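Local coordinates for probable transcriptional regulator, TetR family protein (Rhodococcus sp., PDB 3BJB) that probably binds cis-regulatory DNA as a dimeric transcription factor of the TetR family, with a helix-turn-helix motif in its N-terminal part, at residues R164-L169 with L197-L202. Residues are numbered along the deposited sequence; the frame is centred on the assembly and turned at random.
Sequences RLLVQL and LLLVNL
Leu198, in the last turn of helix 184-198, carries most of this contact, which is wholly apolar. Its CG lies anti to the carbonyl carbon (chi1 -74°), and the side chain reaches helix 157-179 with its two methyls parted among three leucines. Leu198 CD1 meets Leu169 CD2 at 3.8 Å and also rests on the backbone of Leu166. Leu198 CD2 packs 3.8 Å from Leu165 CB. Leu165 crosses Leu198 at about a right angle, Leu166 and Leu169 obliquely. A branched tip suits this place because one methyl serves each side; an alanine here would remove both methyls and would probably loosen the join between the helices. At Leu199 the chain leaves helical geometry and enters a type I turn ending at Leu202, yet the end of the Leu199 side chain still comes close, Leu199 CD1 lying 3.9 Å from Leu166 CD2. Leu166, with CG anti to the backbone N (chi1 -170°), has a methyl for each neighbour, since its CD1 faces Leu198. Leucine also suits Leu165, Leu169 and Leu199, whose buried, branched tips meet methyls across the contact. Helix 95-111 covers Leu166 and Leu199 through Val99, and its Gln96 hydrogen-bonds the carbonyl oxygen of Leu199. Leu198 also packs on Leu198 of the second subunit, whose Asp190 forms a salt bridge with Arg164, so these two helices of the C-terminal domain join the dimer interface, as in other TetR-family proteins.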
loop_
_atom_site.group_PDB
_atom_site.type_symbol
_atom_site.label_atom_id
_atom_site.label_comp_id
_atom_site.label_asym_id
_atom_site.label_seq_id
_atom_site.Cartn_x
_atom_site.Cartn_y
_atom_site.Cartn_z
ATOM N N ARG B 164 -7.943 8.865 -8.758
ATOM C CA ARG B 164 -7.759 7.459 -8.416
ATOM C C ARG B 164 -6.260 7.273 -8.240
ATOM O O ARG B 164 -5.821 6.667 -7.273
ATOM C CB ARG B 164 -8.341 6.538 -9.505
ATOM C CG ARG B 164 -8.786 5.141 -8.974
ATOM C CD ARG B 164 -8.915 4.048 -10.072
ATOM N NE ARG B 164 -9.203 4.673 -11.355
ATOM C CZ ARG B 164 -8.352 4.691 -12.370
ATOM N NH1 ARG B 164 -7.191 4.073 -12.246
ATOM N NH2 ARG B 164 -8.665 5.319 -13.494
ATOM N N LEU B 165 -5.480 7.855 -9.155
ATOM C CA LEU B 165 -4.024 7.950 -8.984
ATOM C C LEU B 165 -3.577 8.625 -7.654
ATOM O O LEU B 165 -2.615 8.187 -7.023
ATOM C CB LEU B 165 -3.397 8.656 -10.185
ATOM C CG LEU B 165 -3.523 7.971 -11.561
ATOM C CD1 LEU B 165 -2.889 8.838 -12.660
ATOM C CD2 LEU B 165 -2.892 6.615 -11.586
ATOM N N LEU B 166 -4.264 9.692 -7.237
ATOM C CA LEU B 166 -3.921 10.348 -5.980
ATOM C C LEU B 166 -4.153 9.427 -4.773
ATOM O O LEU B 166 -3.189 9.113 -4.078
ATOM C CB LEU B 166 -4.640 11.687 -5.822
ATOM C CG LEU B 166 -4.251 12.649 -4.688
ATOM C CD1 LEU B 166 -2.769 13.021 -4.679
ATOM C CD2 LEU B 166 -5.119 13.917 -4.715
ATOM N N VAL B 167 -5.386 8.951 -4.536
ATOM C CA VAL B 167 -5.605 8.138 -3.312
ATOM C C VAL B 167 -4.713 6.910 -3.312
ATOM O O VAL B 167 -4.386 6.371 -2.256
ATOM C CB VAL B 167 -7.096 7.764 -2.968
ATOM C CG1 VAL B 167 -8.086 8.757 -3.539
ATOM C CG2 VAL B 167 -7.446 6.347 -3.377
ATOM N N GLN B 168 -4.297 6.495 -4.506
ATOM C CA GLN B 168 -3.394 5.347 -4.652
ATOM C C GLN B 168 -2.021 5.703 -4.122
ATOM O O GLN B 168 -1.603 5.168 -3.099
ATOM C CB GLN B 168 -3.361 4.791 -6.099
ATOM C CG GLN B 168 -4.098 3.408 -6.266
ATOM C CD GLN B 168 -4.104 2.526 -4.959
ATOM O OE1 GLN B 168 -3.243 1.645 -4.770
ATOM N NE2 GLN B 168 -5.078 2.786 -4.061
ATOM N N LEU B 169 -1.363 6.645 -4.790
ATOM C CA LEU B 169 -0.174 7.304 -4.263
ATOM C C LEU B 169 -0.284 7.681 -2.771
ATOM O O LEU B 169 0.692 7.615 -2.034
ATOM C CB LEU B 169 0.147 8.532 -5.095
ATOM C CG LEU B 169 1.282 9.456 -4.667
ATOM C CD1 LEU B 169 2.504 8.705 -4.235
ATOM C CD2 LEU B 169 1.640 10.308 -5.852
ATOM N N LEU B 197 1.046 17.948 -9.053
ATOM C CA LEU B 197 1.388 17.233 -10.253
ATOM C C LEU B 197 0.153 16.542 -10.829
ATOM O O LEU B 197 -0.212 16.794 -12.007
ATOM C CB LEU B 197 2.568 16.289 -10.009
ATOM C CG LEU B 197 3.841 17.122 -9.830
ATOM C CD1 LEU B 197 5.031 16.269 -9.491
ATOM C CD2 LEU B 197 4.159 18.039 -11.058
ATOM N N LEU B 198 -0.508 15.724 -10.004
ATOM C CA LEU B 198 -1.607 14.881 -10.478
ATOM C C LEU B 198 -2.846 15.631 -10.884
ATOM O O LEU B 198 -3.519 15.208 -11.816
ATOM C CB LEU B 198 -1.994 13.786 -9.487
ATOM C CG LEU B 198 -0.992 12.621 -9.394
ATOM C CD1 LEU B 198 -1.046 11.845 -8.096
ATOM C CD2 LEU B 198 -1.163 11.678 -10.562
ATOM N N LEU B 199 -3.138 16.744 -10.209
ATOM C CA LEU B 199 -4.416 17.449 -10.424
ATOM C C LEU B 199 -4.369 18.747 -11.231
ATOM O O LEU B 199 -5.263 19.584 -11.091
ATOM C CB LEU B 199 -5.121 17.706 -9.085
ATOM C CG LEU B 199 -5.281 16.550 -8.103
ATOM C CD1 LEU B 199 -5.812 17.115 -6.793
ATOM C CD2 LEU B 199 -6.199 15.464 -8.672
ATOM N N VAL B 200 -3.361 18.900 -12.091
ATOM C CA VAL B 200 -3.276 20.074 -12.984
ATOM C C VAL B 200 -4.579 20.404 -13.680
ATOM O O VAL B 200 -4.936 21.567 -13.757
ATOM C CB VAL B 200 -2.210 19.941 -14.096
ATOM C CG1 VAL B 200 -0.942 20.648 -13.699
ATOM C CG2 VAL B 200 -1.968 18.469 -14.486
ATOM N N ASN B 201 -5.292 19.385 -14.165
ATOM C CA ASN B 201 -6.449 19.589 -15.058
ATOM C C ASN B 201 -7.832 19.539 -14.391
ATOM O O ASN B 201 -8.848 19.333 -15.055
ATOM C CB ASN B 201 -6.366 18.599 -16.226
ATOM C CG ASN B 201 -5.010 18.645 -16.919
ATOM O OD1 ASN B 201 -4.606 19.685 -17.460
ATOM N ND2 ASN B 201 -4.294 17.521 -16.896
ATOM N N LEU B 202 -7.849 19.740 -13.076
ATOM C CA LEU B 202 -9.076 19.685 -12.292
ATOM C C LEU B 202 -10.015 20.910 -12.463
ATOM O O LEU B 202 -9.826 21.956 -11.821
ATOM C CB LEU B 202 -8.720 19.446 -10.829
ATOM C CG LEU B 202 -9.603 18.383 -10.192
ATOM C CD1 LEU B 202 -9.161 17.009 -10.638
ATOM C CD2 LEU B 202 -9.539 18.485 -8.707
#